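Local coordinates for protein putative uronate isomerase (Thermotoga maritima, PDB 4NAR) that is of unsettled function but may be a lactate racemase, interconverting the enantiomers of a small hydroxy acid, at residues Thr151-His154 and Gly158-Gly161; Glu123-Glu128 and Phe179-Val184; Lys14-Leu19 and Tyr53-Glu58. One frame throughout, in Å; residues are numbered along the deposited sequence.

Contact 1. Residues Thr151-His154 and Gly158-Gly161; sequences TVPH and GFSG. With SO4 (sulfate ion), chain C; ACT (acetate ion), chain E.
V152 and S160 meet at the tightest point of this small beta hairpin. The amide N of S160 donates to O of V152 at a short 2.6 Å. One residue on, P153 and F159 form an antiparallel non-hydrogen-bonded pair whose side chains diverge at CB, yet the rings meet obliquely further out, P153 CG lying 4.2 Å from F159 CE1. Helix 241-259 packs against both. The amide N of H154 reaches O of G158 at 2.8 Å. At the other end T151 OG1, hydrogen-bonded to N222, lies 3.6 Å from CA of G161; a side chain on that glycine would collide with the hydroxyl. S160 OG, which turns back between its own N and carbonyl carbon (chi1 57°), bonds to O of G150.

The side facing the bound ions is built differently, from single directed bonds. H154 swings CG opposite its backbone N, and NE2 points in the ring plane at O3 of the sulfate in chain C, 2.8 Å away and almost straight (177°). The amide of S156 bonds to ND1, fixing the turn of the imidazole. G161 N donates to O of the acetate at 3.1 Å. R41 binds both ions, K164 the sulfate and G150 N the acetate. Both ions probably came from the crystallisation liquor, but a compact, buried hairpin presenting N-H groups beside an arginine and a lysine suggests a pocket that can accept small anions, which would be consistent with a carboxylate substrate.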
# COMPACT_ATOMS: atom_id res chain seq x y z
N THR A 151 3.43 -0.67 8.97
CA THR A 151 3.75 0.73 8.71
C THR A 151 5.11 0.93 8.05
O THR A 151 6.15 0.48 8.56
CB THR A 151 3.64 1.61 9.98
OG1 THR A 151 2.28 1.63 10.45
CG2 THR A 151 4.11 3.03 9.71
N VAL A 152 5.08 1.63 6.92
CA VAL A 152 6.24 1.82 6.05
C VAL A 152 5.96 3.10 5.26
O VAL A 152 4.80 3.50 5.11
CB VAL A 152 6.39 0.56 5.14
CG1 VAL A 152 6.72 0.92 3.70
CG2 VAL A 152 7.43 -0.40 5.72
N PRO A 153 7.01 3.80 4.79
CA PRO A 153 6.70 5.03 4.04
C PRO A 153 5.94 4.70 2.76
O PRO A 153 6.25 3.70 2.12
CB PRO A 153 8.08 5.58 3.68
CG PRO A 153 9.03 4.92 4.65
CD PRO A 153 8.46 3.57 4.92
N HIS A 154 4.95 5.52 2.40
CA HIS A 154 4.06 5.18 1.31
C HIS A 154 3.78 6.37 0.39
O HIS A 154 3.59 7.51 0.87
CB HIS A 154 2.75 4.62 1.86
CG HIS A 154 1.91 3.90 0.84
ND1 HIS A 154 1.02 4.55 0.01
CD2 HIS A 154 1.81 2.58 0.55
CE1 HIS A 154 0.41 3.66 -0.76
NE2 HIS A 154 0.87 2.46 -0.45
N GLY A 158 1.52 8.87 2.80
CA GLY A 158 2.64 9.27 3.64
C GLY A 158 3.32 8.07 4.26
O GLY A 158 4.50 7.80 4.02
N PHE A 159 2.56 7.33 5.07
CA PHE A 159 3.01 6.06 5.64
C PHE A 159 1.88 5.06 5.43
O PHE A 159 0.72 5.48 5.28
CB PHE A 159 3.30 6.21 7.14
CG PHE A 159 4.61 6.92 7.44
CD1 PHE A 159 5.80 6.19 7.50
CD2 PHE A 159 4.65 8.31 7.63
CE1 PHE A 159 7.03 6.84 7.75
CE2 PHE A 159 5.88 8.97 7.89
CZ PHE A 159 7.07 8.23 7.95
N SER A 160 2.19 3.76 5.43
CA SER A 160 1.14 2.73 5.43
C SER A 160 0.79 2.36 6.87
O SER A 160 1.39 2.88 7.81
CB SER A 160 1.59 1.48 4.68
OG SER A 160 2.78 0.96 5.26
N GLY A 161 -0.18 1.47 7.05
CA GLY A 161 -0.56 1.03 8.38
C GLY A 161 -1.74 1.78 8.96
O GLY A 161 -2.32 2.67 8.32
S SO4 C . 0.45 -0.99 -0.53
O1 SO4 C . 0.21 -0.47 0.83
O2 SO4 C . -0.36 -2.20 -0.76
O3 SO4 C . 0.11 -0.00 -1.57
O4 SO4 C . 1.88 -1.33 -0.62
C ACT E . -1.78 -1.66 5.39
O ACT E . -1.42 -0.52 5.08
OXT ACT E . -1.35 -2.07 6.49
CH3 ACT E . -2.67 -2.48 4.48

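Contact 2. Residues Glu123-Glu128 and Phe179-Val184. With SO4 (sulfate ion), chain B.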
# COMPACT_ATOMS: atom_id res chain seq x y z
N GLU A 123 -8.52 20.30 -4.18
CA GLU A 123 -8.46 21.60 -4.85
C GLU A 123 -9.72 21.87 -5.70
O GLU A 123 -9.64 22.47 -6.78
CB GLU A 123 -7.22 21.67 -5.75
CG GLU A 123 -5.91 21.37 -5.04
CD GLU A 123 -4.72 21.18 -6.00
OE1 GLU A 123 -4.90 21.36 -7.23
OE2 GLU A 123 -3.61 20.84 -5.52
N GLY A 124 -10.87 21.41 -5.22
CA GLY A 124 -12.12 21.57 -5.94
C GLY A 124 -12.27 20.68 -7.16
O GLY A 124 -13.28 20.77 -7.88
N ASP A 125 -11.29 19.80 -7.42
CA ASP A 125 -11.39 18.93 -8.59
C ASP A 125 -12.62 18.02 -8.58
O ASP A 125 -13.21 17.75 -9.63
CB ASP A 125 -10.10 18.12 -8.82
CG ASP A 125 -9.01 18.92 -9.55
OD1 ASP A 125 -9.32 20.05 -10.02
OD2 ASP A 125 -7.87 18.43 -9.68
N LEU A 126 -13.03 17.56 -7.40
CA LEU A 126 -14.17 16.64 -7.34
C LEU A 126 -15.52 17.31 -7.08
O LEU A 126 -16.45 17.18 -7.90
CB LEU A 126 -13.93 15.50 -6.33
CG LEU A 126 -13.11 14.33 -6.89
CD1 LEU A 126 -13.71 13.85 -8.22
CD2 LEU A 126 -11.65 14.72 -7.08
N GLU A 127 -15.63 18.02 -5.96
CA GLU A 127 -16.83 18.79 -5.63
C GLU A 127 -18.14 17.99 -5.62
O GLU A 127 -19.11 18.36 -6.29
CB GLU A 127 -16.96 20.01 -6.53
CG GLU A 127 -16.43 21.29 -5.90
CD GLU A 127 -15.99 22.31 -6.94
OE1 GLU A 127 -16.15 22.03 -8.16
OE2 GLU A 127 -15.47 23.38 -6.55
N GLU A 128 -18.16 16.90 -4.86
CA GLU A 128 -19.37 16.11 -4.67
C GLU A 128 -19.27 15.27 -3.39
O GLU A 128 -18.19 15.09 -2.83
CB GLU A 128 -19.60 15.19 -5.87
CG GLU A 128 -18.45 14.20 -6.14
CD GLU A 128 -18.78 13.16 -7.21
OE1 GLU A 128 -18.22 13.27 -8.32
OE2 GLU A 128 -19.60 12.25 -6.93
N PHE A 179 -8.94 9.64 -2.50
CA PHE A 179 -7.71 9.87 -1.74
C PHE A 179 -6.47 9.80 -2.63
O PHE A 179 -5.52 10.56 -2.45
CB PHE A 179 -7.61 9.03 -0.45
CG PHE A 179 -6.99 7.66 -0.63
CD1 PHE A 179 -5.62 7.50 -0.87
CD2 PHE A 179 -7.76 6.52 -0.46
CE1 PHE A 179 -5.05 6.24 -0.99
CE2 PHE A 179 -7.20 5.24 -0.57
CZ PHE A 179 -5.84 5.11 -0.84
N HIS A 180 -6.48 8.88 -3.60
CA HIS A 180 -5.36 8.78 -4.53
C HIS A 180 -5.17 10.09 -5.31
O HIS A 180 -4.04 10.55 -5.50
CB HIS A 180 -5.54 7.59 -5.48
CG HIS A 180 -5.08 6.29 -4.90
ND1 HIS A 180 -3.76 6.03 -4.61
CD2 HIS A 180 -5.77 5.17 -4.57
CE1 HIS A 180 -3.65 4.80 -4.11
NE2 HIS A 180 -4.86 4.26 -4.08
N TRP A 181 -6.28 10.69 -5.75
CA TRP A 181 -6.19 11.93 -6.50
C TRP A 181 -5.77 13.10 -5.62
O TRP A 181 -4.97 13.94 -6.04
CB TRP A 181 -7.53 12.23 -7.20
CG TRP A 181 -7.43 13.36 -8.18
CD1 TRP A 181 -8.05 14.58 -8.10
CD2 TRP A 181 -6.64 13.39 -9.38
NE1 TRP A 181 -7.71 15.36 -9.19
CE2 TRP A 181 -6.84 14.65 -9.99
CE3 TRP A 181 -5.80 12.46 -10.02
CZ2 TRP A 181 -6.22 15.02 -11.19
CZ3 TRP A 181 -5.18 12.83 -11.22
CH2 TRP A 181 -5.39 14.09 -11.79
N ALA A 182 -6.34 13.17 -4.42
CA ALA A 182 -5.95 14.18 -3.43
C ALA A 182 -4.44 14.11 -3.20
O ALA A 182 -3.75 15.13 -3.18
CB ALA A 182 -6.70 13.95 -2.11
N ALA A 183 -3.94 12.88 -3.05
CA ALA A 183 -2.52 12.66 -2.77
C ALA A 183 -1.64 13.11 -3.92
O ALA A 183 -0.61 13.76 -3.72
CB ALA A 183 -2.26 11.17 -2.46
N VAL A 184 -2.03 12.76 -5.14
CA VAL A 184 -1.18 13.06 -6.29
C VAL A 184 -1.11 14.57 -6.61
O VAL A 184 -0.11 15.05 -7.17
CB VAL A 184 -1.55 12.22 -7.54
CG1 VAL A 184 -2.69 12.89 -8.32
CG2 VAL A 184 -0.30 11.99 -8.42
S SO4 B . -4.75 0.41 -4.34
O1 SO4 B . -5.00 1.52 -3.41
O2 SO4 B . -5.16 -0.85 -3.70
O3 SO4 B . -5.49 0.64 -5.58
O4 SO4 B . -3.30 0.35 -4.65
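D125 and W181 make the one polar bond of this contact. NE1 of the indole donates to OD2 of the carboxylate at 3.1 Å, with an N-H...O angle of 156°. The oxygen is met on its anti side and sits close to the indole plane, while the two flat groups are turned 36° against each other. CB of D125 also lies in the ring plane at the same edge, 3.7 Å from NE1 of W181, so the aspartate approaches with its methylene as well as its charge. Beside it the L126 side chain comes in obliquely, its CD2 methyl 3.7 Å from CD1 of W181.

A second shell sets these groups in place. W181 projects from helix 173-186 with CG opposite the backbone N (chi1 -169°), which carries the indole out toward the loop. K347, at the start of helix 347-357, makes a cation-pi contact with the indole and also touches L126. On the loop, a weak hydrogen bond joins the amide of L126 to T122 OG1, and D125 packs on L185 of the same helix as W181.

Further out, one residue back along that helix, H180 faces a different region. Its NE2 donates to O1 of the sulfate in chain B at 2.8 Å, the oxygen lying in the imidazole plane, and CE1 of F179 sits 3.6 Å above the centre of the H180 ring. T72, W283 and N348 complete the grip on this ion, which probably came from the crystallisation liquor. Neighbouring residues thus divide the work: the negative carboxylate and the positive K347 probably polarise the indole and strengthen its hold on the loop, while H180 presents an N-H to an anion.

Contact 3. Residues Lys14-Leu19 and Tyr53-Glu58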
# COMPACT_ATOMS: atom_id res chain seq x y z
N LYS A 14 8.14 -12.46 23.02
CA LYS A 14 7.56 -11.19 23.45
C LYS A 14 6.19 -10.96 22.79
O LYS A 14 5.23 -10.56 23.46
CB LYS A 14 8.48 -10.00 23.11
CG LYS A 14 9.62 -9.72 24.10
CD LYS A 14 10.61 -8.68 23.51
CE LYS A 14 10.53 -7.34 24.23
NZ LYS A 14 9.12 -6.99 24.54
N ILE A 15 6.11 -11.22 21.49
CA ILE A 15 4.85 -11.06 20.75
C ILE A 15 3.75 -11.90 21.39
O ILE A 15 2.68 -11.37 21.72
CB ILE A 15 5.03 -11.41 19.25
CG1 ILE A 15 5.77 -10.28 18.53
CG2 ILE A 15 3.68 -11.70 18.59
CD1 ILE A 15 6.31 -10.66 17.17
N LYS A 16 4.05 -13.18 21.62
CA LYS A 16 3.14 -14.10 22.32
C LYS A 16 2.64 -13.58 23.69
O LYS A 16 1.44 -13.68 24.00
CB LYS A 16 3.78 -15.48 22.46
CG LYS A 16 3.67 -16.32 21.20
CD LYS A 16 4.79 -17.38 21.09
CE LYS A 16 4.47 -18.65 21.87
NZ LYS A 16 5.38 -19.77 21.46
N GLU A 17 3.55 -13.01 24.48
CA GLU A 17 3.20 -12.42 25.77
C GLU A 17 2.20 -11.28 25.59
O GLU A 17 1.24 -11.16 26.34
CB GLU A 17 4.45 -11.94 26.52
CG GLU A 17 4.18 -10.95 27.68
CD GLU A 17 3.56 -11.60 28.94
OE1 GLU A 17 4.33 -12.06 29.83
OE2 GLU A 17 2.31 -11.63 29.05
N GLY A 18 2.43 -10.45 24.58
CA GLY A 18 1.51 -9.38 24.24
C GLY A 18 0.15 -9.90 23.81
O GLY A 18 -0.88 -9.44 24.30
N LEU A 19 0.15 -10.88 22.90
CA LEU A 19 -1.10 -11.44 22.40
C LEU A 19 -1.87 -12.21 23.47
O LEU A 19 -3.10 -12.18 23.51
CB LEU A 19 -0.84 -12.34 21.18
CG LEU A 19 -0.20 -11.63 19.97
CD1 LEU A 19 -0.01 -12.58 18.80
CD2 LEU A 19 -0.99 -10.38 19.54
N TYR A 53 -4.56 -16.92 16.94
CA TYR A 53 -5.51 -18.01 16.75
C TYR A 53 -5.34 -19.09 17.82
O TYR A 53 -6.32 -19.61 18.34
CB TYR A 53 -5.34 -18.61 15.36
CG TYR A 53 -6.03 -19.95 15.12
CD1 TYR A 53 -7.41 -20.02 14.98
CD2 TYR A 53 -5.29 -21.12 14.97
CE1 TYR A 53 -8.04 -21.24 14.73
CE2 TYR A 53 -5.91 -22.34 14.72
CZ TYR A 53 -7.28 -22.40 14.60
OH TYR A 53 -7.91 -23.60 14.36
N ARG A 54 -4.09 -19.42 18.13
CA ARG A 54 -3.80 -20.46 19.11
C ARG A 54 -4.42 -20.13 20.48
O ARG A 54 -5.18 -20.92 21.04
CB ARG A 54 -2.29 -20.64 19.24
CG ARG A 54 -1.87 -22.08 19.46
CD ARG A 54 -1.51 -22.37 20.91
NE ARG A 54 -0.55 -23.47 20.99
CZ ARG A 54 0.77 -23.31 20.98
NH1 ARG A 54 1.29 -22.09 20.93
NH2 ARG A 54 1.57 -24.37 21.04
N PHE A 55 -4.09 -18.94 20.98
CA PHE A 55 -4.63 -18.45 22.24
C PHE A 55 -6.15 -18.31 22.21
O PHE A 55 -6.81 -18.53 23.23
CB PHE A 55 -4.00 -17.10 22.58
CG PHE A 55 -2.51 -17.19 22.83
CD1 PHE A 55 -1.96 -18.32 23.41
CD2 PHE A 55 -1.68 -16.14 22.47
CE1 PHE A 55 -0.59 -18.40 23.64
CE2 PHE A 55 -0.30 -16.22 22.69
CZ PHE A 55 0.24 -17.35 23.28
N LEU A 56 -6.69 -17.92 21.06
CA LEU A 56 -8.13 -17.84 20.91
C LEU A 56 -8.78 -19.22 21.04
O LEU A 56 -9.87 -19.34 21.62
CB LEU A 56 -8.52 -17.20 19.58
CG LEU A 56 -9.03 -15.76 19.59
CD1 LEU A 56 -8.81 -15.09 20.94
CD2 LEU A 56 -8.38 -14.98 18.47
N LEU A 57 -8.14 -20.25 20.50
CA LEU A 57 -8.65 -21.61 20.65
C LEU A 57 -8.77 -21.99 22.13
O LEU A 57 -9.80 -22.50 22.56
CB LEU A 57 -7.75 -22.61 19.94
CG LEU A 57 -8.09 -22.93 18.49
CD1 LEU A 57 -7.23 -24.08 18.00
CD2 LEU A 57 -9.58 -23.26 18.34
N GLU A 58 -7.71 -21.71 22.90
CA GLU A 58 -7.65 -22.06 24.32
C GLU A 58 -8.75 -21.42 25.17
O GLU A 58 -9.08 -21.92 26.24
CB GLU A 58 -6.27 -21.72 24.91
CG GLU A 58 -5.19 -22.75 24.60
CD GLU A 58 -3.77 -22.17 24.69
OE1 GLU A 58 -3.61 -21.08 25.29
OE2 GLU A 58 -2.83 -22.81 24.15
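Two helices beside the main sheet, 12-24 and 45-58, pack here through F55, whose ring reaches K16 and L19. F55 has CG opposite its carbonyl carbon (chi1 -64°), which sends the ring across to the neighbouring helix. The backbone O of K16 approaches the ring obliquely, 3.3 Å from CE2 of F55. The K16 side chain runs at about a right angle to the phenylalanine, with CB 4.1 Å from CZ of F55, and CB of L19 lies 4.1 Å from CD2 of the same ring. S20 and V23 continue this surface along helix 12-24, while L19 turns its own flank to V48 and N51.

An alanine in place of F55 would probably leave a gap between the helices, with the K16 methylenes and L19 CB lacking their shared apolar partner. Toward the polar ends of the side chains, NZ of K16 and NH1 of R54 stand 4.7 Å apart, two like charges, and a long, charge-only pairing with E58 may ease this on the arginine side. Helix 45-58 joins the parallel strands 31-36 and 63-68 in a beta-alpha-beta crossover, presumably of the usual right-handed kind, with helix 12-24 packed against it, consistent with a Rossmann-like fold.

From the N terminus, contact 3 closes first: the chain leaves helix 12-24, runs through strand 31-36 and returns in helix 45-58, tying two helices beside the main sheet. The chain has finished that loop well before contact 2 begins. Contact 2 closes a longer one, from the loop after helix 115-121 to helix 173-186, and the hairpin of contact 1 lies within it, directly after strand 144-150. No loops cross. Contacts 1 and 2 have centres 20 Å apart, and S156, in the hairpin turn, bonds to H154 and weakly to H180. Contact 3, its centre 42 Å from that of contact 2, lies across the chain's centre from it.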